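Local coordinates for oxidoreductase, short chain dehydrogenase/reductase family protein (Bifidobacterium adolescentis L2-32, PDB 6OW4), which acts as an NADH-dependent 20beta-hydroxysteroid dehydrogenase of the short-chain dehydrogenase/reductase family, interconverting a keto and a hydroxyl group at steroid carbon 20, at the interface of chains A and B and the interface of chains A and C. Numbering follows the deposited sequence. Chains: chain A/B/C, Oxidoreductase, short chain dehydrogenase/reductase family protein.

Contact 1: the interface of chains A and B. Residues chain A 234, 242-244, 247, 251, 258-259; chain B 16-17, 20-21.
In this short-chain dehydrogenase/reductase the N-terminal arm of chain B, helix 13-20 and the residue after it, lies across the segment of chain A that follows strand 223-230. B:Tyr21 and A:His247 reach toward each other tip to tip. The phenol oxygen OH lies in the imidazole plane, 2.8 Å from NE2 of A:His247, in a nearly straight hydrogen bond (167° at H) whose direction is not settled. The backbone N of A:Phe259 donates to the same OH at 3.1 Å, so two bonds grip it, as suits a hydroxyl able to give and accept. The phenol ring is clamped: CB of A:Phe259 covers one face, 4.0 Å from the centroid, and B:Arg20 CB, from its own chain, the other. A:Trp234, its CG anti to the backbone N (chi1 -168°), crosses this tyrosine at about a right angle and receives CD2 of B:Tyr21 on its indole face, 3.5 Å from CG of A:Trp234. The broad indole also reaches B:Phe17 with its benzo rim, CZ2 meeting CB of B:Phe17 at 3.6 Å. B:Phe17 slides antiparallel past A:His247, CE1 of B:Phe17 lying 3.4 Å from CD2 of A:His247. A:Met244, bent at chi2 and chi3, brings its flexible thioether's CE to 3.9 Å from CZ of B:Arg20. A leucine in place of B:Tyr21 would remove both hydrogen bonds and the flat ring between A:Phe259 CB and A:Trp234, and would probably loosen the arm's hold on chain A.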
loop_
_atom_site.group_PDB
_atom_site.type_symbol
_atom_site.label_atom_id
_atom_site.label_comp_id
_atom_site.label_asym_id
_atom_site.label_seq_id
_atom_site.Cartn_x
_atom_site.Cartn_y
_atom_site.Cartn_z
ATOM N N TRP A 234 -14.384 7.892 18.595
ATOM C CA TRP A 234 -15.013 8.807 19.583
ATOM C C TRP A 234 -14.381 8.565 20.958
ATOM O O TRP A 234 -15.011 7.886 21.796
ATOM C CB TRP A 234 -16.533 8.615 19.607
ATOM C CG TRP A 234 -17.241 9.689 20.370
ATOM C CD1 TRP A 234 -17.549 9.699 21.699
ATOM C CD2 TRP A 234 -17.698 10.946 19.844
ATOM N NE1 TRP A 234 -18.182 10.867 22.032
ATOM C CE2 TRP A 234 -18.286 11.652 20.914
ATOM C CE3 TRP A 234 -17.671 11.534 18.575
ATOM C CZ2 TRP A 234 -18.842 12.920 20.750
ATOM C CZ3 TRP A 234 -18.222 12.786 18.415
ATOM C CH2 TRP A 234 -18.799 13.466 19.488
ATOM N N ILE A 242 -18.032 18.838 17.543
ATOM C CA ILE A 242 -18.816 18.526 16.310
ATOM C C ILE A 242 -20.311 18.459 16.648
ATOM O O ILE A 242 -20.655 18.098 17.791
ATOM C CB ILE A 242 -18.310 17.235 15.632
ATOM C CG1 ILE A 242 -18.698 15.966 16.397
ATOM C CG2 ILE A 242 -16.808 17.302 15.397
ATOM C CD1 ILE A 242 -18.716 14.730 15.533
ATOM N N ASP A 243 -21.152 18.809 15.671
ATOM C CA ASP A 243 -22.631 18.661 15.712
ATOM C C ASP A 243 -23.007 17.463 14.829
ATOM O O ASP A 243 -22.083 16.831 14.278
ATOM C CB ASP A 243 -23.324 19.964 15.300
ATOM C CG ASP A 243 -22.910 20.499 13.938
ATOM O OD1 ASP A 243 -22.003 19.908 13.320
ATOM O OD2 ASP A 243 -23.501 21.506 13.509
ATOM N N MET A 244 -24.302 17.162 14.700
ATOM C CA MET A 244 -24.797 15.966 13.967
ATOM C C MET A 244 -24.493 16.094 12.475
ATOM O O MET A 244 -23.979 15.150 11.879
ATOM C CB MET A 244 -26.299 15.749 14.187
ATOM C CG MET A 244 -26.804 14.442 13.616
ATOM S SD MET A 244 -25.952 13.009 14.321
ATOM C CE MET A 244 -26.757 12.906 15.920
ATOM N N HIS A 247 -20.862 15.412 12.134
ATOM C CA HIS A 247 -20.714 13.963 12.444
ATOM C C HIS A 247 -20.976 13.130 11.182
ATOM O O HIS A 247 -20.088 12.347 10.791
ATOM C CB HIS A 247 -21.647 13.582 13.603
ATOM C CG HIS A 247 -21.751 12.117 13.857
ATOM N ND1 HIS A 247 -22.688 11.324 13.223
ATOM C CD2 HIS A 247 -21.056 11.302 14.678
ATOM C CE1 HIS A 247 -22.560 10.081 13.641
ATOM N NE2 HIS A 247 -21.565 10.041 14.533
ATOM N N LEU A 251 -18.330 11.143 8.349
ATOM C CA LEU A 251 -18.502 9.671 8.199
ATOM C C LEU A 251 -19.077 9.326 6.820
ATOM O O LEU A 251 -19.471 8.158 6.635
ATOM C CB LEU A 251 -19.429 9.170 9.310
ATOM C CG LEU A 251 -18.943 9.421 10.735
ATOM C CD1 LEU A 251 -20.077 9.217 11.724
ATOM C CD2 LEU A 251 -17.761 8.527 11.073
ATOM N N ARG A 258 -20.282 5.356 11.305
ATOM C CA ARG A 258 -20.219 5.626 12.762
ATOM C C ARG A 258 -18.751 5.764 13.162
ATOM O O ARG A 258 -17.899 5.136 12.500
ATOM C CB ARG A 258 -20.916 4.512 13.552
ATOM C CG ARG A 258 -20.202 3.168 13.540
ATOM C CD ARG A 258 -20.816 2.238 14.566
ATOM N NE ARG A 258 -20.120 0.966 14.702
ATOM C CZ ARG A 258 -19.017 0.756 15.420
ATOM N NH1 ARG A 258 -18.428 1.746 16.073
ATOM N NH2 ARG A 258 -18.495 -0.459 15.470
ATOM N N PHE A 259 -18.476 6.568 14.190
ATOM C CA PHE A 259 -17.167 6.597 14.890
ATOM C C PHE A 259 -16.948 5.224 15.534
ATOM O O PHE A 259 -17.935 4.571 15.928
ATOM C CB PHE A 259 -17.118 7.707 15.943
ATOM C CG PHE A 259 -16.898 9.100 15.409
ATOM C CD1 PHE A 259 -17.921 9.795 14.781
ATOM C CD2 PHE A 259 -15.673 9.730 15.563
ATOM C CE1 PHE A 259 -17.715 11.079 14.300
ATOM C CE2 PHE A 259 -15.469 11.014 15.082
ATOM C CZ PHE A 259 -16.491 11.687 14.451
ATOM N N ILE B 16 -26.925 12.329 22.730
ATOM C CA ILE B 16 -27.074 11.241 21.716
ATOM C C ILE B 16 -25.700 10.609 21.466
ATOM O O ILE B 16 -25.628 9.367 21.427
ATOM C CB ILE B 16 -27.713 11.757 20.408
ATOM C CG1 ILE B 16 -29.118 12.321 20.638
ATOM C CG2 ILE B 16 -27.722 10.663 19.348
ATOM C CD1 ILE B 16 -29.635 13.164 19.494
ATOM N N PHE B 17 -24.660 11.432 21.291
ATOM C CA PHE B 17 -23.253 10.987 21.088
ATOM C C PHE B 17 -22.769 10.203 22.315
ATOM O O PHE B 17 -22.060 9.200 22.131
ATOM C CB PHE B 17 -22.320 12.173 20.815
ATOM C CG PHE B 17 -22.491 12.867 19.484
ATOM C CD1 PHE B 17 -22.793 12.156 18.330
ATOM C CD2 PHE B 17 -22.309 14.239 19.378
ATOM C CE1 PHE B 17 -22.937 12.806 17.112
ATOM C CE2 PHE B 17 -22.449 14.886 18.159
ATOM C CZ PHE B 17 -22.765 14.169 17.028
ATOM N N ARG B 20 -24.513 6.853 22.042
ATOM C CA ARG B 20 -23.980 6.117 20.863
ATOM C C ARG B 20 -22.591 5.555 21.187
ATOM O O ARG B 20 -22.345 4.375 20.872
ATOM C CB ARG B 20 -23.906 7.021 19.627
ATOM C CG ARG B 20 -25.214 7.139 18.857
ATOM C CD ARG B 20 -25.015 7.826 17.519
ATOM N NE ARG B 20 -26.276 8.256 16.928
ATOM C CZ ARG B 20 -26.387 9.018 15.842
ATOM N NH1 ARG B 20 -25.308 9.450 15.209
ATOM N NH2 ARG B 20 -27.584 9.353 15.392
ATOM N N TYR B 21 -21.724 6.367 21.798
ATOM C CA TYR B 21 -20.272 6.092 21.952
ATOM C C TYR B 21 -19.861 6.144 23.423
ATOM O O TYR B 21 -19.421 7.187 23.900
ATOM C CB TYR B 21 -19.468 7.102 21.130
ATOM C CG TYR B 21 -19.880 7.226 19.685
ATOM C CD1 TYR B 21 -19.852 6.133 18.835
ATOM C CD2 TYR B 21 -20.271 8.447 19.157
ATOM C CE1 TYR B 21 -20.214 6.243 17.502
ATOM C CE2 TYR B 21 -20.638 8.575 17.826
ATOM C CZ TYR B 21 -20.610 7.469 16.996
ATOM O OH TYR B 21 -20.964 7.586 15.683
#

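Contact 2: the interface of chains A and C. Residues chain A 136-138, 187, 194-198; chain C 164, 168, 210, 213-214, 217-218.
C:Tyr213, on helix 198-217 of chain C, plugs into a chain A surface made by the loop of A:Asp137 and A:Gln138, the stretch from A:Pro194 to A:Val197, and the start of chain A's own helix 198-217. This is part of a two-fold interface between short-chain dehydrogenase/reductase subunits.

Polar contact centres on A:Asn198. Its carboxamide is nearly coplanar with the imidazole of C:His210 (2° apart), and ND1 of C:His210 donates to OD1 of A:Asn198 at 2.8 Å, on a lone pair in the carbonyl plane. The other end of the amide, ND2 of A:Asn198, donates to the backbone O of A:Asp137 at 2.8 Å (162° at H), from above that carbonyl's plane. Asparagine suits the place because one short group both accepts and donates; the bond to its own chain probably fixes which way the amide is turned.

Ring contacts follow from the same side chain. With CG anti to the backbone N (chi1 -176°), A:Asn198 lays CB over one face of the C:Tyr213 ring, 3.8 Å from the centroid. The phenol, also anti at chi1, projects from its helix so that its rim meets backbone: O of A:Thr195 lies in the ring plane at the edge, 3.3 Å from CE1 of C:Tyr213. On the opposite rim CE2 of C:Tyr213 lies 3.4 Å from the backbone N of A:Gln138. Flat and long, tyrosine can fill such a slot between main-chain segments.

Aliphatic packing completes the patch. A:Gln138, bent at chi2, sets CB 4.0 Å from CB of C:Ala217, whose small side chain permits close approach. On C:Leu218 the branch CD2 touches CB of A:Gln138 at 3.6 Å, while its other branch, CD1, lies over the imidazole face of C:His164.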
loop_
_atom_site.group_PDB
_atom_site.type_symbol
_atom_site.label_atom_id
_atom_site.label_comp_id
_atom_site.label_asym_id
_atom_site.label_seq_id
_atom_site.Cartn_x
_atom_site.Cartn_y
_atom_site.Cartn_z
ATOM N N ASP A 136 -2.454 22.919 10.908
ATOM C CA ASP A 136 -1.565 21.865 10.350
ATOM C C ASP A 136 -1.983 21.593 8.897
ATOM O O ASP A 136 -2.364 20.448 8.586
ATOM C CB ASP A 136 -1.599 20.614 11.234
ATOM C CG ASP A 136 -0.574 19.552 10.876
ATOM O OD1 ASP A 136 0.328 19.852 10.066
ATOM O OD2 ASP A 136 -0.686 18.431 11.410
ATOM N N ASP A 137 -1.899 22.618 8.042
ATOM C CA ASP A 137 -2.336 22.575 6.620
ATOM C C ASP A 137 -1.114 22.818 5.723
ATOM O O ASP A 137 0.016 22.599 6.205
ATOM C CB ASP A 137 -3.490 23.556 6.380
ATOM C CG ASP A 137 -3.186 24.994 6.766
ATOM O OD1 ASP A 137 -2.026 25.422 6.586
ATOM O OD2 ASP A 137 -4.111 25.673 7.256
ATOM N N GLN A 138 -1.335 23.220 4.464
ATOM C CA GLN A 138 -0.265 23.528 3.474
ATOM C C GLN A 138 0.626 24.661 4.006
ATOM O O GLN A 138 1.844 24.632 3.727
ATOM C CB GLN A 138 -0.858 23.867 2.101
ATOM C CG GLN A 138 -1.610 25.194 2.022
ATOM C CD GLN A 138 -2.987 25.151 2.638
ATOM O OE1 GLN A 138 -3.557 24.087 2.871
ATOM N NE2 GLN A 138 -3.538 26.322 2.913
ATOM N N ALA A 187 -4.852 11.282 3.303
ATOM C CA ALA A 187 -5.280 12.614 3.793
ATOM C C ALA A 187 -6.797 12.585 4.008
ATOM O O ALA A 187 -7.521 12.305 3.038
ATOM C CB ALA A 187 -4.877 13.689 2.815
ATOM N N PRO A 194 -8.976 18.290 1.892
ATOM C CA PRO A 194 -8.460 17.489 3.001
ATOM C C PRO A 194 -8.484 18.265 4.326
ATOM O O PRO A 194 -8.426 19.481 4.289
ATOM C CB PRO A 194 -7.013 17.214 2.572
ATOM C CG PRO A 194 -6.623 18.459 1.801
ATOM C CD PRO A 194 -7.894 18.903 1.103
ATOM N N THR A 195 -8.556 17.550 5.452
ATOM C CA THR A 195 -8.462 18.129 6.819
ATOM C C THR A 195 -7.001 18.477 7.088
ATOM O O THR A 195 -6.107 17.861 6.511
ATOM C CB THR A 195 -9.031 17.177 7.881
ATOM O OG1 THR A 195 -8.181 16.031 7.948
ATOM C CG2 THR A 195 -10.455 16.751 7.596
ATOM N N PRO A 196 -6.709 19.476 7.953
ATOM C CA PRO A 196 -5.326 19.839 8.265
ATOM C C PRO A 196 -4.604 18.742 9.064
ATOM O O PRO A 196 -4.726 18.706 10.276
ATOM C CB PRO A 196 -5.476 21.144 9.062
ATOM C CG PRO A 196 -6.844 21.033 9.697
ATOM C CD PRO A 196 -7.687 20.312 8.665
ATOM N N VAL A 197 -3.879 17.871 8.354
ATOM C CA VAL A 197 -3.082 16.744 8.927
ATOM C C VAL A 197 -1.751 16.644 8.164
ATOM O O VAL A 197 -1.232 15.519 8.019
ATOM C CB VAL A 197 -3.880 15.425 8.883
ATOM C CG1 VAL A 197 -5.120 15.490 9.761
ATOM C CG2 VAL A 197 -4.263 15.025 7.464
ATOM N N ASN A 198 -1.213 17.787 7.719
ATOM C CA ASN A 198 0.045 17.892 6.930
ATOM C C ASN A 198 1.189 17.244 7.722
ATOM O O ASN A 198 1.674 16.179 7.295
ATOM C CB ASN A 198 0.352 19.346 6.561
ATOM C CG ASN A 198 1.572 19.495 5.677
ATOM O OD1 ASN A 198 2.177 18.505 5.274
ATOM N ND2 ASN A 198 1.942 20.729 5.371
ATOM N N HIS C 164 6.310 26.074 -3.085
ATOM C CA HIS C 164 4.852 26.243 -3.342
ATOM C C HIS C 164 4.373 27.599 -2.807
ATOM O O HIS C 164 3.302 28.054 -3.254
ATOM C CB HIS C 164 4.048 25.040 -2.817
ATOM C CG HIS C 164 3.962 24.917 -1.333
ATOM N ND1 HIS C 164 3.257 25.812 -0.554
ATOM C CD2 HIS C 164 4.442 23.979 -0.488
ATOM C CE1 HIS C 164 3.329 25.446 0.709
ATOM N NE2 HIS C 164 4.050 24.323 0.776
ATOM N N ARG C 168 2.250 30.179 -5.551
ATOM C CA ARG C 168 0.951 30.815 -5.201
ATOM C C ARG C 168 1.117 32.339 -5.186
ATOM O O ARG C 168 0.242 33.032 -5.743
ATOM C CB ARG C 168 0.451 30.288 -3.855
ATOM C CG ARG C 168 0.057 28.818 -3.883
ATOM C CD ARG C 168 -0.425 28.352 -2.526
ATOM N NE ARG C 168 0.666 28.269 -1.567
ATOM C CZ ARG C 168 0.515 28.164 -0.250
ATOM N NH1 ARG C 168 -0.695 28.134 0.287
ATOM N NH2 ARG C 168 1.579 28.093 0.529
ATOM N N HIS C 210 3.760 13.522 3.395
ATOM C CA HIS C 210 3.818 15.009 3.320
ATOM C C HIS C 210 3.491 15.449 1.888
ATOM O O HIS C 210 2.609 16.314 1.722
ATOM C CB HIS C 210 5.178 15.531 3.810
ATOM C CG HIS C 210 5.409 16.981 3.539
ATOM N ND1 HIS C 210 4.581 17.968 4.038
ATOM C CD2 HIS C 210 6.370 17.617 2.833
ATOM C CE1 HIS C 210 5.021 19.148 3.651
ATOM N NE2 HIS C 210 6.118 18.960 2.909
ATOM N N TYR C 213 -0.138 14.971 1.034
ATOM C CA TYR C 213 -1.007 16.023 1.623
ATOM C C TYR C 213 -0.976 17.273 0.737
ATOM O O TYR C 213 -2.061 17.817 0.448
ATOM C CB TYR C 213 -0.618 16.409 3.053
ATOM C CG TYR C 213 -1.469 17.540 3.568
ATOM C CD1 TYR C 213 -2.704 17.297 4.149
ATOM C CD2 TYR C 213 -1.088 18.859 3.382
ATOM C CE1 TYR C 213 -3.514 18.335 4.578
ATOM C CE2 TYR C 213 -1.889 19.909 3.804
ATOM C CZ TYR C 213 -3.106 19.645 4.404
ATOM O OH TYR C 213 -3.899 20.676 4.816
ATOM N N LEU C 214 0.220 17.727 0.346
ATOM C CA LEU C 214 0.411 18.961 -0.464
ATOM C C LEU C 214 -0.321 18.806 -1.803
ATOM O O LEU C 214 -0.943 19.791 -2.244
ATOM C CB LEU C 214 1.907 19.226 -0.669
ATOM C CG LEU C 214 2.698 19.619 0.580
ATOM C CD1 LEU C 214 4.155 19.877 0.229
ATOM C CD2 LEU C 214 2.098 20.840 1.261
ATOM N N ALA C 217 -3.921 19.426 -1.080
ATOM C CA ALA C 217 -4.118 20.803 -0.566
ATOM C C ALA C 217 -3.868 21.839 -1.669
ATOM O O ALA C 217 -4.577 22.861 -1.673
ATOM C CB ALA C 217 -3.218 21.038 0.621
ATOM N N LEU C 218 -2.904 21.592 -2.564
ATOM C CA LEU C 218 -2.423 22.591 -3.557
ATOM C C LEU C 218 -2.855 22.231 -4.987
ATOM O O LEU C 218 -2.312 22.856 -5.923
ATOM C CB LEU C 218 -0.898 22.688 -3.461
ATOM C CG LEU C 218 -0.342 23.005 -2.075
ATOM C CD1 LEU C 218 1.171 23.115 -2.126
ATOM C CD2 LEU C 218 -0.951 24.283 -1.518
#

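The C-alpha centres of contact 1 and contact 2 lie about 25 Å apart on chain A, which meets a different neighbour at each. Their chain A residues do not overlap: contact 1 uses the region from A:Trp234 to A:Phe259, including helix 244-250, whereas contact 2 uses earlier segments, among them strand 193-194, and helix 198-217, which both chains of contact 2 contribute. Chain A can therefore hold chains B and C at once, as the deposited four-copy assembly requires. Because both interfaces are two-fold symmetric, each contact recurs with its chains exchanged. Together they fit a tetramer, common in this family, although the coordinates alone do not establish it in solution.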